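Alr1585 protein (Nostoc sp., PDB 5C2I) binds haem as a dye-decolorizing (DyP-type) peroxidase and probably uses hydrogen peroxide to oxidise dyes and related substrates. Local coordinates at residues A[114-119]-A[251-256]; A[119-122]-A[127-130]; A[358-363]-A[402-407]; A[388-391]-A[395-398]. The protein carries 1 engineered substitution. All coordinates share one frame; numbering follows the deposited sequence.

From the N terminus, contacts 1 and 2 start at the same short helix, 117-121, and share Phe119. Contact 2 closes a tight turn, bringing 119-122 back against 127-130, within the much longer loop that contact 1 closes when 114-119 meets strand 250-261. Contact 3 then joins 358-363 to 402-407, and between those ends lies contact 4, the turn from strand 383-390 into helix 397-405. Contacts 1 and 4 are linked through backbone hydrogen bonds between neighbouring strands of one sheet, while Ile128 of contact 2 packs on Asn398 of contact 4. Contacts 3 and 4 share helix 397-405, on the haem side. The set thus ties the N-terminal family region to the C-terminal one.

Contact 1 of 4, residues A[114-119]-A[251-256]; sequences PGDKPF and GSYLVY
The N-terminal end of helix 117-121 docks on strand 250-261 through the ring of Tyr253, round which Pro114, Asp116 and Phe119 gather. Tyrosine suits the strand position because its ring carries the hydroxyl out as far as the turn before the helix. There Tyr253 OH accepts a hydrogen bond from Asp116 N at 3.1 Å, with an N-H...O angle of 156°, and Pro114 CB sits 3.2 Å from the same OH. Asp116 CB lies over one ring face, 3.5 Å from the centroid of the Tyr253 ring, a CH-pi contact displaced toward the CZ rim.

Asp116 is at the same time the N-cap of the helix. Its CG stands anti to the backbone N (chi1 179°), which carries the carboxylate away from the hydroxyl and back over the first turn. Asp116 OD1 accepts from Phe119 N at 2.9 Å through its anti lone pair, and OD2 takes the backbone N of Ile393, so both oxygens are engaged; the helix end probably helps to stabilise the negative charge. DyP-type peroxidases are built of two related ferredoxin-like alpha+beta halves, and this contact joins the N-terminal to the C-terminal family region.

Phe119, in the first turn of the helix, packs beside Asp116 on the same side of the Tyr253 ring plane. Its chain crosses that of Tyr253 at about a right angle, and Tyr253 CE1 rests over a face of the phenylalanine ring, 3.7 Å from Phe119 CG. The two planes meet obliquely at 56°. Phe457 of strand 448-458 touches both rings as well as Pro114.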
# COMPACT_ATOMS: atom_id res chain seq x y z
N PRO A 114 -11.05 -35.90 31.04
CA PRO A 114 -9.81 -36.27 30.37
C PRO A 114 -8.67 -36.56 31.35
O PRO A 114 -8.48 -35.81 32.33
CB PRO A 114 -9.53 -35.07 29.43
CG PRO A 114 -10.93 -34.58 29.10
CD PRO A 114 -11.69 -34.73 30.39
N GLY A 115 -7.92 -37.62 31.06
CA GLY A 115 -6.98 -38.18 32.00
C GLY A 115 -5.61 -37.56 32.12
O GLY A 115 -4.89 -37.89 33.07
N ASP A 116 -5.22 -36.67 31.23
CA ASP A 116 -3.85 -36.11 31.25
C ASP A 116 -3.53 -35.47 32.58
O ASP A 116 -4.32 -34.66 33.09
CB ASP A 116 -3.70 -35.11 30.10
CG ASP A 116 -2.34 -34.46 30.05
OD1 ASP A 116 -2.15 -33.42 30.71
OD2 ASP A 116 -1.46 -35.01 29.36
N LYS A 117 -2.40 -35.82 33.20
CA LYS A 117 -2.16 -35.36 34.60
C LYS A 117 -1.93 -33.84 34.72
O LYS A 117 -2.53 -33.20 35.60
CB LYS A 117 -1.02 -36.14 35.28
CG LYS A 117 -1.33 -37.58 35.60
CD LYS A 117 -0.12 -38.22 36.29
CE LYS A 117 -0.44 -39.55 36.95
NZ LYS A 117 -1.34 -40.39 36.10
N PRO A 118 -1.09 -33.24 33.86
CA PRO A 118 -0.94 -31.80 33.97
C PRO A 118 -2.28 -31.10 33.75
O PRO A 118 -2.60 -30.14 34.46
CB PRO A 118 0.06 -31.48 32.85
CG PRO A 118 0.93 -32.72 32.81
CD PRO A 118 -0.01 -33.85 33.06
N PHE A 119 -3.04 -31.56 32.77
CA PHE A 119 -4.37 -30.96 32.48
C PHE A 119 -5.24 -30.99 33.75
O PHE A 119 -5.83 -29.97 34.11
CB PHE A 119 -5.05 -31.72 31.32
CG PHE A 119 -6.53 -31.52 31.25
CD1 PHE A 119 -7.04 -30.39 30.69
CD2 PHE A 119 -7.39 -32.45 31.81
CE1 PHE A 119 -8.43 -30.20 30.61
CE2 PHE A 119 -8.77 -32.28 31.73
CZ PHE A 119 -9.29 -31.15 31.15
N GLY A 251 -10.17 -35.52 20.49
CA GLY A 251 -9.82 -34.19 20.93
C GLY A 251 -8.29 -34.09 21.07
O GLY A 251 -7.55 -34.99 20.63
N SER A 252 -7.85 -32.98 21.65
CA SER A 252 -6.43 -32.72 21.86
C SER A 252 -6.28 -31.81 23.05
O SER A 252 -7.20 -31.08 23.42
CB SER A 252 -5.80 -32.09 20.61
OG SER A 252 -4.37 -31.95 20.77
N TYR A 253 -5.10 -31.87 23.68
CA TYR A 253 -4.79 -31.02 24.82
C TYR A 253 -4.09 -29.75 24.39
O TYR A 253 -3.13 -29.79 23.62
CB TYR A 253 -3.92 -31.77 25.83
CG TYR A 253 -4.62 -32.90 26.52
CD1 TYR A 253 -5.52 -32.63 27.58
CD2 TYR A 253 -4.44 -34.22 26.14
CE1 TYR A 253 -6.20 -33.65 28.20
CE2 TYR A 253 -5.06 -35.26 26.81
CZ TYR A 253 -5.95 -34.97 27.85
OH TYR A 253 -6.60 -36.01 28.49
N LEU A 254 -4.59 -28.63 24.89
CA LEU A 254 -4.10 -27.32 24.60
C LEU A 254 -3.30 -26.77 25.77
O LEU A 254 -3.78 -26.76 26.92
CB LEU A 254 -5.25 -26.36 24.29
CG LEU A 254 -4.89 -24.88 24.11
CD1 LEU A 254 -4.03 -24.61 22.91
CD2 LEU A 254 -6.15 -24.02 24.07
N VAL A 255 -2.12 -26.25 25.50
CA VAL A 255 -1.35 -25.45 26.44
C VAL A 255 -1.49 -24.00 25.95
O VAL A 255 -1.20 -23.73 24.78
CB VAL A 255 0.14 -25.84 26.40
CG1 VAL A 255 1.01 -24.81 27.16
CG2 VAL A 255 0.35 -27.23 26.97
N TYR A 256 -1.93 -23.10 26.81
CA TYR A 256 -2.04 -21.66 26.51
C TYR A 256 -1.19 -20.91 27.52
O TYR A 256 -1.38 -21.09 28.72
CB TYR A 256 -3.51 -21.21 26.61
CG TYR A 256 -3.78 -19.82 26.08
CD1 TYR A 256 -3.21 -18.67 26.69
CD2 TYR A 256 -4.58 -19.63 25.01
CE1 TYR A 256 -3.43 -17.41 26.18
CE2 TYR A 256 -4.85 -18.36 24.51
CZ TYR A 256 -4.26 -17.26 25.08
OH TYR A 256 -4.53 -16.02 24.58

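Contact 2 of 4, residues A[119-122]-A[127-130]; sequences FRMG and EIRS
Apolar packing joins Met121, at the end of helix 117-121, to Ile128 in the first turns of helix 126-132. Met121 CB lies 4.0 Å from Ile128 CG1, and further out Met121 SD is 4.1 Å from Ile128 CD1, so the thioether runs slantwise over the isoleucine branch. A bend at the last torsion of Met121 (chi3 87°) then turns the methyl off the isoleucine and toward Glu127. Its chain meets that of Glu127 nearly at right angles, with Met121 CE 3.5 Å from Glu127 OE1, a van der Waals contact near the surface, where Glu127 is exposed.

Backbone against side chain is the second kind of contact. Gly122 O rests 3.7 Å from Ile128 CG1. Isoleucine suits this place because its branched apolar side chain fills the buried side between Met121, the Gly122 carbonyl and Tyr455. An alanine in place of Ile128 has none of the branch atoms, and would probably leave Met121 CB and SD and the Gly122 carbonyl without their apolar neighbour.

Two consecutive short helices thus pack across a tight connection, the first ended by Gly122 with positive phi (88°), where a CB would jam against the carbonyl oxygen of Met121; such a glycine is a common way for a helix to end.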
# COMPACT_ATOMS: atom_id res chain seq x y z
N PHE A 119 -3.04 -31.56 32.77
CA PHE A 119 -4.37 -30.96 32.48
C PHE A 119 -5.24 -30.99 33.75
O PHE A 119 -5.83 -29.97 34.11
CB PHE A 119 -5.05 -31.72 31.32
CG PHE A 119 -6.53 -31.52 31.25
CD1 PHE A 119 -7.04 -30.39 30.69
CD2 PHE A 119 -7.39 -32.45 31.81
CE1 PHE A 119 -8.43 -30.20 30.61
CE2 PHE A 119 -8.77 -32.28 31.73
CZ PHE A 119 -9.29 -31.15 31.15
N ARG A 120 -5.24 -32.12 34.45
CA ARG A 120 -6.01 -32.23 35.71
C ARG A 120 -5.48 -31.36 36.84
O ARG A 120 -6.25 -30.77 37.61
CB ARG A 120 -6.07 -33.64 36.17
CG ARG A 120 -6.92 -34.49 35.26
CD ARG A 120 -7.10 -35.85 35.88
NE ARG A 120 -8.14 -36.54 35.20
CZ ARG A 120 -8.79 -37.57 35.67
NH1 ARG A 120 -8.47 -38.08 36.83
NH2 ARG A 120 -9.71 -38.11 34.93
N MET A 121 -4.19 -31.24 36.91
CA MET A 121 -3.58 -30.43 37.96
C MET A 121 -3.86 -28.94 37.75
O MET A 121 -4.03 -28.20 38.70
CB MET A 121 -2.08 -30.73 38.02
CG MET A 121 -1.81 -32.13 38.55
SD MET A 121 -0.15 -32.70 38.16
CE MET A 121 0.77 -32.03 39.58
N GLY A 122 -3.83 -28.49 36.50
CA GLY A 122 -3.95 -27.06 36.19
C GLY A 122 -2.59 -26.36 36.21
O GLY A 122 -1.68 -26.77 36.92
N GLU A 127 3.24 -27.83 41.96
CA GLU A 127 4.20 -28.80 41.44
C GLU A 127 4.47 -28.54 39.96
O GLU A 127 5.60 -28.55 39.50
CB GLU A 127 3.69 -30.25 41.56
CG GLU A 127 3.61 -30.80 42.97
CD GLU A 127 3.04 -32.23 43.00
OE1 GLU A 127 3.14 -33.01 42.01
OE2 GLU A 127 2.45 -32.56 44.03
N ILE A 128 3.41 -28.23 39.22
CA ILE A 128 3.55 -27.83 37.82
C ILE A 128 4.41 -26.57 37.67
O ILE A 128 5.35 -26.55 36.87
CB ILE A 128 2.16 -27.56 37.19
CG1 ILE A 128 1.37 -28.87 37.09
CG2 ILE A 128 2.29 -26.87 35.83
CD1 ILE A 128 1.87 -29.85 36.04
N ARG A 129 4.08 -25.53 38.43
CA ARG A 129 4.85 -24.30 38.41
C ARG A 129 6.33 -24.55 38.68
O ARG A 129 7.19 -24.06 37.93
CB ARG A 129 4.30 -23.31 39.45
CG ARG A 129 4.94 -21.94 39.38
CD ARG A 129 4.64 -21.17 40.66
NE ARG A 129 5.29 -21.69 41.82
CZ ARG A 129 6.54 -21.42 42.10
NH1 ARG A 129 7.27 -20.69 41.27
NH2 ARG A 129 7.09 -21.89 43.22
N SER A 130 6.62 -25.26 39.76
CA SER A 130 7.98 -25.61 40.12
C SER A 130 8.71 -26.37 39.01
O SER A 130 9.83 -26.02 38.65
CB SER A 130 7.97 -26.45 41.40
OG SER A 130 9.29 -26.79 41.74

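Contact 3 of 4, residues A[358-363]-A[402-407]; sequences RGHRIT and SRWANP. With EDO (1,2-ethanediol), chain G.
A type I beta turn from Arg358 to Arg361 brings His360 opposite Trp404, which belongs to a wider, pi-type turn at 402-405 in helix 397-405; their CA atoms are 10.1 Å apart, so the contact is made by the side chains. Both segments belong to the C-terminal family region of the DyP-type peroxidase, near the haem, which Ile362 touches.

Trp404 CG lies anti to the carbonyl carbon (chi1 -70°), which sends the wide indole across this distance toward the turn. The two aromatic chains cross at about a right angle, in an oblique pairing. His360 CD2 approaches Trp404 CZ2 to 3.5 Å, and His360 CB meets Trp404 CH2 at 3.7 Å. The histidine also offers ND1 to Asn395 O and stacks on Phe399, while Trp404 stacks on Phe410. An alanine at the Trp404 position would probably leave the flank of His360 and the stacked Phe410 without their partner.

Ethanediol, probably from the crystallisation liquor, donates from O2 to Gly359 O at 2.6 Å. The guanidinium groups of Arg358 and Arg361 overlap in part, offset and tilted, each CZ over a face of the other. Arg361 NE donates to Arg358 O at 3.0 Å, an oxygen that also receives Arg361 N.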
# COMPACT_ATOMS: atom_id res chain seq x y z
N ARG A 358 11.31 -37.88 18.97
CA ARG A 358 10.28 -37.25 18.12
C ARG A 358 8.89 -37.23 18.77
O ARG A 358 8.04 -36.42 18.40
CB ARG A 358 10.24 -37.92 16.73
CG ARG A 358 11.47 -37.66 15.87
CD ARG A 358 11.58 -38.67 14.72
NE ARG A 358 10.41 -38.65 13.85
CZ ARG A 358 10.18 -37.79 12.87
NH1 ARG A 358 11.05 -36.85 12.56
NH2 ARG A 358 9.06 -37.89 12.15
N GLY A 359 8.67 -38.13 19.74
CA GLY A 359 7.39 -38.22 20.43
C GLY A 359 7.15 -37.05 21.37
O GLY A 359 6.01 -36.83 21.81
N HIS A 360 8.19 -36.25 21.64
CA HIS A 360 8.07 -35.06 22.47
C HIS A 360 7.66 -33.81 21.73
O HIS A 360 7.47 -32.76 22.36
CB HIS A 360 9.37 -34.77 23.24
CG HIS A 360 9.87 -35.92 24.06
ND1 HIS A 360 9.15 -36.46 25.11
CD2 HIS A 360 10.98 -36.68 23.93
CE1 HIS A 360 9.83 -37.46 25.64
NE2 HIS A 360 10.94 -37.63 24.92
N ARG A 361 7.51 -33.87 20.41
CA ARG A 361 7.20 -32.69 19.61
C ARG A 361 5.86 -32.08 20.01
O ARG A 361 4.95 -32.78 20.46
CB ARG A 361 7.17 -33.04 18.11
CG ARG A 361 8.53 -33.26 17.44
CD ARG A 361 8.40 -33.64 15.96
NE ARG A 361 7.85 -34.99 15.81
CZ ARG A 361 7.47 -35.52 14.63
NH1 ARG A 361 7.59 -34.83 13.52
NH2 ARG A 361 6.98 -36.75 14.59
N ILE A 362 5.71 -30.79 19.73
CA ILE A 362 4.47 -30.08 19.93
C ILE A 362 4.02 -29.42 18.63
O ILE A 362 4.82 -29.12 17.76
CB ILE A 362 4.62 -28.98 21.00
CG1 ILE A 362 5.74 -28.00 20.64
CG2 ILE A 362 4.88 -29.62 22.38
CD1 ILE A 362 5.72 -26.73 21.50
N THR A 363 2.71 -29.21 18.50
CA THR A 363 2.15 -28.59 17.31
C THR A 363 1.71 -27.18 17.70
O THR A 363 0.80 -27.01 18.51
CB THR A 363 0.97 -29.43 16.81
OG1 THR A 363 1.43 -30.74 16.45
CG2 THR A 363 0.27 -28.79 15.61
N SER A 402 10.67 -28.33 30.59
CA SER A 402 11.31 -28.68 31.84
C SER A 402 12.56 -29.54 31.70
O SER A 402 13.48 -29.42 32.52
CB SER A 402 10.29 -29.33 32.81
OG SER A 402 9.98 -30.66 32.43
N ARG A 403 12.60 -30.41 30.70
CA ARG A 403 13.70 -31.36 30.53
C ARG A 403 14.69 -30.93 29.47
O ARG A 403 15.85 -31.37 29.48
CB ARG A 403 13.15 -32.76 30.20
CG ARG A 403 12.10 -33.27 31.21
CD ARG A 403 12.72 -33.97 32.39
NE ARG A 403 13.52 -35.16 32.01
CZ ARG A 403 13.11 -36.43 32.07
NH1 ARG A 403 11.89 -36.74 32.49
NH2 ARG A 403 13.94 -37.41 31.69
N TRP A 404 14.26 -30.14 28.51
CA TRP A 404 15.12 -29.71 27.40
C TRP A 404 15.53 -28.23 27.51
O TRP A 404 16.72 -27.94 27.66
CB TRP A 404 14.46 -29.99 26.04
CG TRP A 404 14.39 -31.47 25.72
CD1 TRP A 404 14.95 -32.52 26.44
CD2 TRP A 404 13.81 -32.07 24.54
NE1 TRP A 404 14.70 -33.70 25.79
CE2 TRP A 404 14.02 -33.44 24.62
CE3 TRP A 404 13.15 -31.55 23.43
CZ2 TRP A 404 13.58 -34.34 23.61
CZ3 TRP A 404 12.68 -32.43 22.44
CH2 TRP A 404 12.90 -33.80 22.54
N ALA A 405 14.57 -27.33 27.47
CA ALA A 405 14.87 -25.91 27.50
C ALA A 405 15.54 -25.43 28.80
O ALA A 405 16.58 -24.77 28.76
CB ALA A 405 13.63 -25.08 27.18
N ASN A 406 14.96 -25.76 29.94
CA ASN A 406 15.47 -25.25 31.21
C ASN A 406 16.82 -25.80 31.67
O ASN A 406 17.65 -25.02 32.11
CB ASN A 406 14.45 -25.48 32.32
CG ASN A 406 13.17 -24.67 32.13
OD1 ASN A 406 13.08 -23.79 31.27
ND2 ASN A 406 12.19 -24.97 32.96
N PRO A 407 17.06 -27.12 31.55
CA PRO A 407 18.23 -27.62 32.28
C PRO A 407 19.58 -27.22 31.67
O PRO A 407 19.75 -27.23 30.44
CB PRO A 407 18.09 -29.14 32.19
CG PRO A 407 16.61 -29.36 32.02
CD PRO A 407 16.18 -28.23 31.13
C1 EDO G . 2.75 -39.01 23.17
O1 EDO G . 3.19 -37.90 23.96
C2 EDO G . 3.67 -39.42 22.02
O2 EDO G . 4.04 -38.38 21.11

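Contact 4 of 4, residues A[388-391]-A[395-398]; sequences CFQS and NQFN. With EDO (1,2-ethanediol), chain G.
Three flat groups gather here: the Phe397 ring and the amides of Gln390 and Gln396, whose two amide planes are 74° apart. The Gln390 amide stands almost upright to the Phe397 ring, the planes 88° apart, and Cys388 SG comes at that ring obliquely, 5.2 Å from the centroid of Phe397, a sulfur-aromatic contact, with Cys388 SG 3.9 Å from Phe397 CB. The ring itself runs on to touch the haem, so phenylalanine provides both an anchor on the strand and an apolar wall of the cofactor pocket.

Gln390 OE1 accepts from Phe397 N, the first NH of helix 397-405, at 3.0 Å, and the donor lies in the carbonyl plane. Gln390 CG lies between backbone N and carbonyl carbon (chi1 53°) and the chain bends at the next torsion, which points the amide across to the helix start. NE2 donates a hydrogen bond to Tyr253 O, so a glutamine serves two backbones at once.

Gln396, at the N-cap position, slides past Gln390 in the opposite direction, its CD 3.4 Å from Gln390 CB. Gln396 OE1 takes a weak bond from Ser391 N at 3.2 Å and a shorter one from O1 of ethanediol, probably from the crystallisation liquor, at 2.8 Å; Asn395 ND2 also donates to that O1. Gln396 NE2 holds Arg361 O and Ser236 O, and Ser391 OG bonds Asp235 O.

Strand 383-390 thus passes through the short connection 391-396 into helix 397-405 beside strand 250-261, while Asn398 packs on Ile128 and Leu132 of helix 126-132 and bonds Tyr455 OH on strand 448-458.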
# COMPACT_ATOMS: atom_id res chain seq x y z
N CYS A 388 -0.19 -24.52 22.02
CA CYS A 388 0.22 -25.73 21.34
C CYS A 388 -0.67 -26.90 21.72
O CYS A 388 -1.26 -26.91 22.81
CB CYS A 388 1.70 -26.03 21.59
SG CYS A 388 2.12 -26.69 23.22
N PHE A 389 -0.70 -27.88 20.81
CA PHE A 389 -1.47 -29.09 20.94
C PHE A 389 -0.58 -30.32 21.05
O PHE A 389 0.56 -30.35 20.53
CB PHE A 389 -2.44 -29.24 19.76
CG PHE A 389 -3.58 -28.30 19.79
CD1 PHE A 389 -4.64 -28.46 20.70
CD2 PHE A 389 -3.66 -27.24 18.87
CE1 PHE A 389 -5.70 -27.55 20.72
CE2 PHE A 389 -4.72 -26.36 18.88
CZ PHE A 389 -5.74 -26.51 19.80
N GLN A 390 -1.10 -31.32 21.74
CA GLN A 390 -0.40 -32.57 21.99
C GLN A 390 -1.39 -33.56 22.56
O GLN A 390 -2.47 -33.18 23.03
CB GLN A 390 0.72 -32.41 22.98
CG GLN A 390 0.29 -31.75 24.29
CD GLN A 390 0.76 -30.32 24.39
OE1 GLN A 390 1.93 -30.07 24.62
NE2 GLN A 390 -0.17 -29.37 24.28
N SER A 391 -1.03 -34.85 22.50
CA SER A 391 -1.84 -35.87 23.13
C SER A 391 -1.47 -36.11 24.60
O SER A 391 -2.22 -36.77 25.33
CB SER A 391 -1.74 -37.18 22.37
OG SER A 391 -0.40 -37.64 22.33
N ASN A 395 4.51 -35.45 28.48
CA ASN A 395 5.52 -35.93 27.56
C ASN A 395 5.87 -34.97 26.41
O ASN A 395 6.88 -35.14 25.73
CB ASN A 395 5.07 -37.24 26.95
CG ASN A 395 6.22 -37.96 26.26
OD1 ASN A 395 7.21 -38.25 26.89
ND2 ASN A 395 6.10 -38.20 24.96
N GLN A 396 5.07 -33.92 26.22
CA GLN A 396 5.27 -32.98 25.10
C GLN A 396 5.60 -31.58 25.64
O GLN A 396 6.73 -31.40 26.06
CB GLN A 396 4.11 -33.09 24.08
CG GLN A 396 4.16 -34.50 23.46
CD GLN A 396 2.98 -34.89 22.59
OE1 GLN A 396 2.02 -35.52 23.06
NE2 GLN A 396 3.03 -34.52 21.33
N PHE A 397 4.68 -30.63 25.69
CA PHE A 397 5.07 -29.30 26.17
C PHE A 397 5.86 -29.32 27.50
O PHE A 397 6.89 -28.65 27.61
CB PHE A 397 3.91 -28.32 26.30
CG PHE A 397 4.30 -27.07 27.00
CD1 PHE A 397 4.95 -26.06 26.32
CD2 PHE A 397 4.11 -26.93 28.36
CE1 PHE A 397 5.41 -24.93 27.01
CE2 PHE A 397 4.54 -25.81 29.03
CZ PHE A 397 5.19 -24.80 28.35
N ASN A 398 5.32 -29.96 28.54
CA ASN A 398 6.00 -29.88 29.85
C ASN A 398 7.40 -30.47 29.78
O ASN A 398 8.33 -29.97 30.45
CB ASN A 398 5.20 -30.58 30.96
CG ASN A 398 4.10 -29.72 31.54
OD1 ASN A 398 3.67 -28.73 30.95
ND2 ASN A 398 3.61 -30.12 32.70
C1 EDO G . 2.75 -39.01 23.17
O1 EDO G . 3.19 -37.90 23.96
C2 EDO G . 3.67 -39.42 22.02
O2 EDO G . 4.04 -38.38 21.11